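Local atomic coordinates of peptidase (Yersinia bercovieri, PDB entry 5NYW), a protein that is of unknown function but, as an ancestral beta-subunit (Anbu) of the proteasome family, probably acts as an N-terminal nucleophile hydrolase within a multimeric assembly. Residues G107-Q119 with G124-F136. Numbering follows the deposited sequence.
Unlike the reference sequence in segment 107-119: C112 (reference Gly).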
loop_
_atom_site.group_PDB
_atom_site.type_symbol
_atom_site.label_atom_id
_atom_site.label_comp_id
_atom_site.label_asym_id
_atom_site.label_seq_id
_atom_site.Cartn_x
_atom_site.Cartn_y
_atom_site.Cartn_z
ATOM N N GLY L 107 -15.004 -6.999 13.509
ATOM C CA GLY L 107 -16.080 -7.029 14.487
ATOM C C GLY L 107 -17.090 -8.130 14.220
ATOM O O GLY L 107 -17.396 -8.429 13.069
ATOM N N THR L 108 -17.607 -8.738 15.283
ATOM C CA THR L 108 -18.579 -9.830 15.169
ATOM C C THR L 108 -19.910 -9.407 15.769
ATOM O O THR L 108 -20.875 -10.180 15.803
ATOM C CB THR L 108 -18.122 -11.100 15.892
ATOM O OG1 THR L 108 -18.073 -10.841 17.298
ATOM C CG2 THR L 108 -16.760 -11.533 15.419
ATOM N N ASP L 109 -19.935 -8.155 16.218
ATOM C CA ASP L 109 -21.046 -7.576 16.952
ATOM C C ASP L 109 -22.270 -7.560 16.058
ATOM O O ASP L 109 -23.392 -7.624 16.535
ATOM C CB ASP L 109 -20.709 -6.144 17.381
ATOM C CG ASP L 109 -19.488 -6.063 18.290
ATOM O OD1 ASP L 109 -18.375 -5.876 17.740
ATOM O OD2 ASP L 109 -19.627 -6.165 19.531
ATOM N N PHE L 110 -22.041 -7.422 14.754
ATOM C CA PHE L 110 -23.123 -7.321 13.783
ATOM C C PHE L 110 -23.386 -8.614 13.020
ATOM O O PHE L 110 -24.050 -8.602 11.990
ATOM C CB PHE L 110 -22.815 -6.194 12.808
ATOM C CG PHE L 110 -22.495 -4.900 13.484
ATOM C CD1 PHE L 110 -23.509 -4.016 13.839
ATOM C CD2 PHE L 110 -21.177 -4.566 13.777
ATOM C CE1 PHE L 110 -23.219 -2.816 14.481
ATOM C CE2 PHE L 110 -20.873 -3.372 14.408
ATOM C CZ PHE L 110 -21.898 -2.499 14.774
ATOM N N ASN L 111 -22.836 -9.723 13.500
ATOM C CA ASN L 111 -22.946 -10.991 12.778
ATOM C C ASN L 111 -24.292 -11.708 12.890
ATOM O O ASN L 111 -25.000 -11.623 13.906
ATOM C CB ASN L 111 -21.812 -11.927 13.193
ATOM C CG ASN L 111 -20.490 -11.554 12.533
ATOM O OD1 ASN L 111 -20.415 -10.586 11.764
ATOM N ND2 ASN L 111 -19.446 -12.313 12.826
ATOM N N CYS L 112 -24.632 -12.404 11.810
ATOM C CA CYS L 112 -25.839 -13.212 11.715
ATOM C C CYS L 112 -25.633 -14.535 10.981
ATOM O O CYS L 112 -24.701 -14.703 10.195
ATOM C CB CYS L 112 -26.923 -12.402 10.998
ATOM S SG CYS L 112 -26.495 -12.030 9.222
ATOM N N ASN L 113 -26.517 -15.485 11.256
ATOM C CA ASN L 113 -26.603 -16.708 10.481
ATOM C C ASN L 113 -28.036 -16.808 10.002
ATOM O O ASN L 113 -28.962 -16.376 10.706
ATOM C CB ASN L 113 -26.206 -17.948 11.302
ATOM C CG ASN L 113 -24.702 -18.141 11.394
ATOM O OD1 ASN L 113 -24.124 -18.909 10.628
ATOM N ND2 ASN L 113 -24.064 -17.455 12.337
ATOM N N LEU L 114 -28.207 -17.324 8.788
ATOM C CA LEU L 114 -29.527 -17.497 8.210
ATOM C C LEU L 114 -29.722 -18.900 7.674
ATOM O O LEU L 114 -28.754 -19.555 7.280
ATOM C CB LEU L 114 -29.765 -16.487 7.084
ATOM C CG LEU L 114 -29.588 -15.020 7.452
ATOM C CD1 LEU L 114 -29.782 -14.182 6.234
ATOM C CD2 LEU L 114 -30.611 -14.659 8.476
ATOM N N LEU L 115 -30.976 -19.355 7.667
ATOM C CA LEU L 115 -31.353 -20.558 6.933
ATOM C C LEU L 115 -32.307 -20.164 5.798
ATOM O O LEU L 115 -33.179 -19.295 5.956
ATOM C CB LEU L 115 -31.990 -21.605 7.852
ATOM C CG LEU L 115 -31.075 -22.178 8.941
ATOM C CD1 LEU L 115 -31.744 -23.312 9.662
ATOM C CD2 LEU L 115 -29.729 -22.616 8.392
ATOM N N LEU L 116 -32.085 -20.775 4.641
ATOM C CA LEU L 116 -32.881 -20.550 3.446
ATOM C C LEU L 116 -33.309 -21.868 2.872
ATOM O O LEU L 116 -32.469 -22.683 2.523
ATOM C CB LEU L 116 -32.084 -19.783 2.403
ATOM C CG LEU L 116 -32.659 -19.717 0.986
ATOM C CD1 LEU L 116 -33.919 -18.851 0.923
ATOM C CD2 LEU L 116 -31.581 -19.215 0.036
ATOM N N GLY L 117 -34.611 -22.100 2.791
ATOM C CA GLY L 117 -35.081 -23.377 2.298
ATOM C C GLY L 117 -36.337 -23.231 1.485
ATOM O O GLY L 117 -37.098 -22.285 1.664
ATOM N N GLY L 118 -36.573 -24.175 0.591
ATOM C CA GLY L 118 -37.802 -24.135 -0.168
ATOM C C GLY L 118 -37.702 -24.735 -1.542
ATOM O O GLY L 118 -36.834 -25.587 -1.817
ATOM N N GLN L 119 -38.583 -24.266 -2.422
ATOM C CA GLN L 119 -38.639 -24.807 -3.769
ATOM C C GLN L 119 -39.027 -23.714 -4.744
ATOM O O GLN L 119 -39.945 -22.932 -4.478
ATOM C CB GLN L 119 -39.642 -25.957 -3.840
ATOM C CG GLN L 119 -39.570 -26.772 -5.105
ATOM C CD GLN L 119 -40.554 -27.929 -5.104
ATOM O OE1 GLN L 119 -41.528 -27.922 -4.348
ATOM N NE2 GLN L 119 -40.288 -28.947 -5.927
ATOM N N GLY L 124 -36.110 -29.407 -7.348
ATOM C CA GLY L 124 -36.540 -30.059 -6.126
ATOM C C GLY L 124 -36.317 -29.165 -4.919
ATOM O O GLY L 124 -36.061 -27.975 -5.039
ATOM N N LEU L 125 -36.447 -29.740 -3.740
ATOM C CA LEU L 125 -36.232 -28.995 -2.514
ATOM C C LEU L 125 -34.789 -28.634 -2.333
ATOM O O LEU L 125 -33.919 -29.459 -2.578
ATOM C CB LEU L 125 -36.668 -29.814 -1.323
ATOM C CG LEU L 125 -38.028 -30.437 -1.485
ATOM C CD1 LEU L 125 -38.147 -31.387 -0.341
ATOM C CD2 LEU L 125 -39.098 -29.367 -1.464
ATOM N N ARG L 126 -34.524 -27.408 -1.897
ATOM C CA ARG L 126 -33.156 -27.034 -1.552
ATOM C C ARG L 126 -33.134 -26.273 -0.229
ATOM O O ARG L 126 -34.061 -25.530 0.089
ATOM C CB ARG L 126 -32.518 -26.212 -2.673
ATOM C CG ARG L 126 -32.494 -26.954 -3.986
ATOM C CD ARG L 126 -31.747 -26.223 -5.089
ATOM N NE ARG L 126 -30.298 -26.332 -4.955
ATOM C CZ ARG L 126 -29.439 -25.898 -5.871
ATOM N NH1 ARG L 126 -29.898 -25.349 -6.991
ATOM N NH2 ARG L 126 -28.128 -26.037 -5.685
ATOM N N LEU L 127 -32.082 -26.494 0.551
ATOM C CA LEU L 127 -31.921 -25.886 1.874
ATOM C C LEU L 127 -30.484 -25.409 2.071
ATOM O O LEU L 127 -29.560 -26.179 1.840
ATOM C CB LEU L 127 -32.290 -26.886 2.970
ATOM C CG LEU L 127 -31.989 -26.494 4.421
ATOM C CD1 LEU L 127 -32.775 -25.268 4.820
ATOM C CD2 LEU L 127 -32.231 -27.659 5.391
ATOM N N PHE L 128 -30.296 -24.150 2.478
ATOM C CA PHE L 128 -28.956 -23.570 2.676
ATOM C C PHE L 128 -28.749 -22.991 4.068
ATOM O O PHE L 128 -29.700 -22.553 4.737
ATOM C CB PHE L 128 -28.636 -22.430 1.672
ATOM C CG PHE L 128 -28.578 -22.861 0.217
ATOM C CD1 PHE L 128 -29.736 -23.154 -0.497
ATOM C CD2 PHE L 128 -27.355 -23.049 -0.405
ATOM C CE1 PHE L 128 -29.676 -23.555 -1.821
ATOM C CE2 PHE L 128 -27.288 -23.472 -1.713
ATOM C CZ PHE L 128 -28.451 -23.725 -2.427
ATOM N N HIS L 129 -27.492 -22.996 4.499
ATOM C CA HIS L 129 -27.069 -22.253 5.678
ATOM C C HIS L 129 -26.139 -21.124 5.236
ATOM O O HIS L 129 -25.041 -21.398 4.771
ATOM C CB HIS L 129 -26.387 -23.199 6.699
ATOM C CG HIS L 129 -25.769 -22.505 7.878
ATOM N ND1 HIS L 129 -25.185 -23.196 8.923
ATOM C CD2 HIS L 129 -25.606 -21.194 8.174
ATOM C CE1 HIS L 129 -24.716 -22.345 9.811
ATOM N NE2 HIS L 129 -24.951 -21.118 9.376
ATOM N N ILE L 130 -26.565 -19.869 5.416
ATOM C CA ILE L 130 -25.750 -18.697 5.058
ATOM C C ILE L 130 -24.970 -18.196 6.279
ATOM O O ILE L 130 -25.554 -17.932 7.324
ATOM C CB ILE L 130 -26.606 -17.508 4.487
ATOM C CG1 ILE L 130 -27.381 -17.909 3.222
ATOM C CG2 ILE L 130 -25.726 -16.318 4.105
ATOM C CD1 ILE L 130 -28.744 -18.490 3.473
ATOM N N TYR L 131 -23.660 -18.026 6.114
ATOM C CA TYR L 131 -22.744 -17.616 7.176
ATOM C C TYR L 131 -22.585 -16.093 7.205
ATOM O O TYR L 131 -22.990 -15.426 6.249
ATOM C CB TYR L 131 -21.369 -18.252 6.959
ATOM C CG TYR L 131 -21.285 -19.758 7.026
ATOM C CD1 TYR L 131 -21.384 -20.434 8.240
ATOM C CD2 TYR L 131 -21.062 -20.503 5.875
ATOM C CE1 TYR L 131 -21.290 -21.803 8.291
ATOM C CE2 TYR L 131 -20.964 -21.862 5.923
ATOM C CZ TYR L 131 -21.078 -22.508 7.128
ATOM O OH TYR L 131 -20.966 -23.871 7.167
ATOM N N PRO L 132 -22.003 -15.531 8.296
ATOM C CA PRO L 132 -21.781 -14.066 8.321
ATOM C C PRO L 132 -20.924 -13.500 7.168
ATOM O O PRO L 132 -21.164 -12.365 6.758
ATOM C CB PRO L 132 -21.046 -13.838 9.652
ATOM C CG PRO L 132 -21.422 -15.000 10.514
ATOM C CD PRO L 132 -21.643 -16.169 9.580
ATOM N N GLN L 133 -19.976 -14.267 6.628
ATOM C CA GLN L 133 -19.113 -13.755 5.548
ATOM C C GLN L 133 -19.857 -13.727 4.223
ATOM O O GLN L 133 -19.359 -13.207 3.243
ATOM C CB GLN L 133 -17.822 -14.576 5.410
ATOM C CG GLN L 133 -16.894 -14.560 6.630
ATOM C CD GLN L 133 -17.413 -15.430 7.780
ATOM O OE1 GLN L 133 -18.260 -16.301 7.576
ATOM N NE2 GLN L 133 -16.899 -15.203 8.989
ATOM N N GLY L 134 -21.046 -14.320 4.200
ATOM C CA GLY L 134 -21.888 -14.306 3.019
ATOM C C GLY L 134 -21.791 -15.537 2.134
ATOM O O GLY L 134 -22.580 -15.689 1.201
ATOM N N ASN L 135 -20.842 -16.424 2.418
ATOM C CA ASN L 135 -20.790 -17.693 1.703
ATOM C C ASN L 135 -21.759 -18.639 2.399
ATOM O O ASN L 135 -22.402 -18.256 3.382
ATOM C CB ASN L 135 -19.368 -18.252 1.663
ATOM C CG ASN L 135 -18.819 -18.539 3.043
ATOM O OD1 ASN L 135 -19.329 -18.021 4.036
ATOM N ND2 ASN L 135 -17.754 -19.336 3.112
ATOM N N PHE L 136 -21.901 -19.847 1.875
ATOM C CA PHE L 136 -22.946 -20.764 2.338
ATOM C C PHE L 136 -22.701 -22.250 2.023
ATOM O O PHE L 136 -21.915 -22.599 1.141
ATOM C CB PHE L 136 -24.279 -20.339 1.736
ATOM C CG PHE L 136 -24.227 -20.116 0.240
ATOM C CD1 PHE L 136 -24.296 -21.179 -0.642
ATOM C CD2 PHE L 136 -24.147 -18.834 -0.276
ATOM C CE1 PHE L 136 -24.261 -20.971 -2.019
ATOM C CE2 PHE L 136 -24.124 -18.622 -1.646
ATOM C CZ PHE L 136 -24.176 -19.692 -2.518
#
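A chi1 of 173° turns the H129 imidazole away from its own amide nitrogen, and a chi1 of -81° sets the N113 carboxamide beside its backbone N, so that the two groups meet on the face that carries L115 and L127. NE2 of H129 donates a nearly straight bond to OD1 of N113, 2.7 Å long; the oxygen lies in the plane of the imidazole, whereas the amide is turned 64° against the ring. CE1 of Y131 covers one face of that imidazole, near the rim, and CD2 of L115 lies 3.8 Å from CB of H129. P132 sets its ring across the end of the pairing: CG stands 3.3 Å from O of C112, and CB comes 3.7 Å from CG of N111, the two side chains meeting roughly at right angles. Strands 112-119 and 126-130 form an antiparallel beta hairpin in one of the two sheets of the Ntn-hydrolase alpha-beta-beta-alpha sandwich. Paired backbone bonds join L114 to I130, L116 to F128 and G118 to R126; within the middle pair, N of F128 reaches O of L116 at 2.6 Å. L115 and L127 face strand 145-149 of the other sheet, while F128 and I130 face helix 80-98. On this helical side CD1 of I130 packs 3.7 Å from CB of L116. G117 lets L127 lean across the strand, its CD1 3.9 Å from CA of the glycine. At the turn end OE1 of the extended Q119 lies 4.0 Å from CD2 of L125 in plain van der Waals contact and is hydrogen-bonded to OH of Y198; the side chain of R126 turns outward, where its NE forms a salt bridge with E138.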